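Local coordinates for alginate lyase (Aplysia kurodai, PDB 5GMT), which probably cleaves the glycosidic bonds of alginate as a lyase of polysaccharide lyase family 14, with specificity for polymannuronate, at residues A[142-147]-A[176-181]. Residues are numbered along the deposited sequence; the frame is centred on the assembly and turned at random.
Sequences MWRKDG and GQSLGR
Arg-144, just after Trp-143 of strand 136-143, reaches across to Arg-181 and Ser-178, and Met-142, two residues earlier, packs against its guanidinium. The methyl CE of Met-142 lies 3.5 Å above the plane of the Arg-144 guanidinium, over its centre, on the face turned from Arg-181. Trp-143 points its side chain the other way, among Phe-104, Phe-106 and Phe-248. The Arg-144 chain is bent at its second torsion (chi2 -77°) and then runs extended, which carries the guanidinium over toward 176-181. There the two arginines cross at about a right angle, their guanidinium planes 34° apart. NH2 of Arg-181 sits over the other face of the Arg-144 group, near its rim, 3.5 Å from CZ of Arg-144. Nearer the backbone, CG of Arg-144 packs 3.8 Å from NE of Arg-181. OE1 of Glu-150 forms salt bridges with NE of both arginines, so one carboxylate oxygen draws the two side chains together, and its negative charge probably balances part of theirs. Ser-178 OG accepts a nearly straight hydrogen bond (160°) from NH2 of Arg-181 at 3.0 Å, lying close to that guanidinium's plane, and is also hydrogen-bonded to OE2 of Glu-150. NH1 of Arg-144 approaches the same OG obliquely at 3.3 Å. Beyond Arg-144 the chain turns back, with Gly-147 N bonded to Arg-144 O at 2.9 Å, before strand 149-154 begins. That strand runs antiparallel between 136-143 and 177-179, so the contact ties next-but-one strands through the Glu-150 carboxylate between them, on one sheet of a β-sandwich consistent with the concanavalin-like jelly roll of this lyase family; strand 169-170 is outermost on this side.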
loop_
_atom_site.group_PDB
_atom_site.type_symbol
_atom_site.label_atom_id
_atom_site.label_comp_id
_atom_site.label_asym_id
_atom_site.label_seq_id
_atom_site.Cartn_x
_atom_site.Cartn_y
_atom_site.Cartn_z
ATOM N N MET A 142 -2.305 -3.071 5.190
ATOM C CA MET A 142 -1.963 -4.423 5.605
ATOM C C MET A 142 -3.233 -5.217 5.782
ATOM O O MET A 142 -4.283 -4.640 6.054
ATOM C CB MET A 142 -1.157 -4.435 6.910
ATOM C CG MET A 142 0.351 -4.323 6.721
ATOM S SD MET A 142 1.284 -4.770 8.209
ATOM C CE MET A 142 0.886 -6.507 8.373
ATOM N N TRP A 143 -3.151 -6.531 5.595
ATOM C CA TRP A 143 -4.186 -7.396 6.145
ATOM C C TRP A 143 -3.650 -7.951 7.448
ATOM O O TRP A 143 -2.453 -7.848 7.748
ATOM C CB TRP A 143 -4.598 -8.524 5.180
ATOM C CG TRP A 143 -3.595 -9.637 4.998
ATOM C CD1 TRP A 143 -3.419 -10.740 5.798
ATOM C CD2 TRP A 143 -2.653 -9.767 3.929
ATOM N NE1 TRP A 143 -2.410 -11.531 5.299
ATOM C CE2 TRP A 143 -1.930 -10.961 4.147
ATOM C CE3 TRP A 143 -2.347 -8.985 2.807
ATOM C CZ2 TRP A 143 -0.915 -11.388 3.288
ATOM C CZ3 TRP A 143 -1.344 -9.418 1.950
ATOM C CH2 TRP A 143 -0.637 -10.606 2.199
ATOM N N ARG A 144 -4.558 -8.491 8.241
ATOM C CA ARG A 144 -4.202 -9.054 9.521
ATOM C C ARG A 144 -4.933 -10.367 9.674
ATOM O O ARG A 144 -5.516 -10.883 8.713
ATOM C CB ARG A 144 -4.561 -8.095 10.661
ATOM C CG ARG A 144 -3.729 -6.817 10.702
ATOM C CD ARG A 144 -2.342 -7.067 11.287
ATOM N NE ARG A 144 -1.511 -5.862 11.262
ATOM C CZ ARG A 144 -0.243 -5.816 11.670
ATOM N NH1 ARG A 144 0.448 -4.682 11.599
ATOM N NH2 ARG A 144 0.336 -6.908 12.154
ATOM N N LYS A 145 -4.872 -10.911 10.883
ATOM C CA LYS A 145 -5.668 -12.066 11.258
ATOM C C LYS A 145 -7.095 -11.962 10.720
ATOM O O LYS A 145 -7.726 -10.910 10.831
ATOM C CB LYS A 145 -5.675 -12.175 12.784
ATOM C CG LYS A 145 -6.537 -13.261 13.345
ATOM C CD LYS A 145 -6.731 -13.075 14.849
ATOM C CE LYS A 145 -5.409 -12.736 15.543
ATOM N NZ LYS A 145 -5.586 -12.506 17.006
ATOM N N ASP A 146 -7.590 -13.049 10.129
ATOM C CA ASP A 146 -8.967 -13.133 9.623
ATOM C C ASP A 146 -9.277 -12.137 8.502
ATOM O O ASP A 146 -10.443 -11.871 8.197
ATOM C CB ASP A 146 -9.969 -12.949 10.772
ATOM C CG ASP A 146 -9.755 -13.956 11.900
ATOM O OD1 ASP A 146 -9.425 -15.125 11.599
ATOM O OD2 ASP A 146 -9.905 -13.577 13.085
ATOM N N GLY A 147 -8.238 -11.594 7.872
ATOM C CA GLY A 147 -8.449 -10.647 6.796
ATOM C C GLY A 147 -8.820 -9.225 7.206
ATOM O O GLY A 147 -9.135 -8.396 6.341
ATOM N N GLY A 176 5.710 0.022 11.531
ATOM C CA GLY A 176 4.630 0.903 11.129
ATOM C C GLY A 176 3.545 1.054 12.179
ATOM O O GLY A 176 3.393 0.192 13.050
ATOM N N GLN A 177 2.804 2.160 12.108
ATOM C CA GLN A 177 1.646 2.366 12.969
ATOM C C GLN A 177 0.430 1.711 12.328
ATOM O O GLN A 177 0.213 1.850 11.127
ATOM C CB GLN A 177 1.395 3.862 13.194
ATOM C CG GLN A 177 2.654 4.660 13.480
ATOM C CD GLN A 177 3.391 4.124 14.689
ATOM O OE1 GLN A 177 2.795 3.929 15.751
ATOM N NE2 GLN A 177 4.676 3.850 14.526
ATOM N N SER A 178 -0.351 0.976 13.110
ATOM C CA SER A 178 -1.581 0.381 12.590
ATOM C C SER A 178 -2.733 1.333 12.839
ATOM O O SER A 178 -3.065 1.622 13.989
ATOM C CB SER A 178 -1.864 -0.977 13.241
ATOM O OG SER A 178 -0.867 -1.910 12.875
ATOM N N LEU A 179 -3.327 1.828 11.757
ATOM C CA LEU A 179 -4.464 2.747 11.858
ATOM C C LEU A 179 -5.723 2.118 11.282
ATOM O O LEU A 179 -5.736 1.647 10.137
ATOM C CB LEU A 179 -4.160 4.059 11.132
ATOM C CG LEU A 179 -3.156 4.915 11.913
ATOM C CD1 LEU A 179 -1.988 5.265 11.016
ATOM C CD2 LEU A 179 -3.811 6.172 12.436
ATOM N N GLY A 180 -6.776 2.105 12.091
ATOM C CA GLY A 180 -8.069 1.640 11.641
ATOM C C GLY A 180 -8.194 0.139 11.479
ATOM O O GLY A 180 -9.035 -0.319 10.713
ATOM N N ARG A 181 -7.371 -0.629 12.185
ATOM C CA ARG A 181 -7.391 -2.081 12.026
ATOM C C ARG A 181 -8.774 -2.632 12.330
ATOM O O ARG A 181 -9.360 -2.341 13.378
ATOM C CB ARG A 181 -6.343 -2.755 12.914
ATOM C CG ARG A 181 -6.182 -4.257 12.649
ATOM C CD ARG A 181 -5.282 -4.918 13.693
ATOM N NE ARG A 181 -3.912 -4.402 13.659
ATOM C CZ ARG A 181 -2.960 -4.781 14.508
ATOM N NH1 ARG A 181 -3.238 -5.669 15.456
ATOM N NH2 ARG A 181 -1.742 -4.268 14.424
#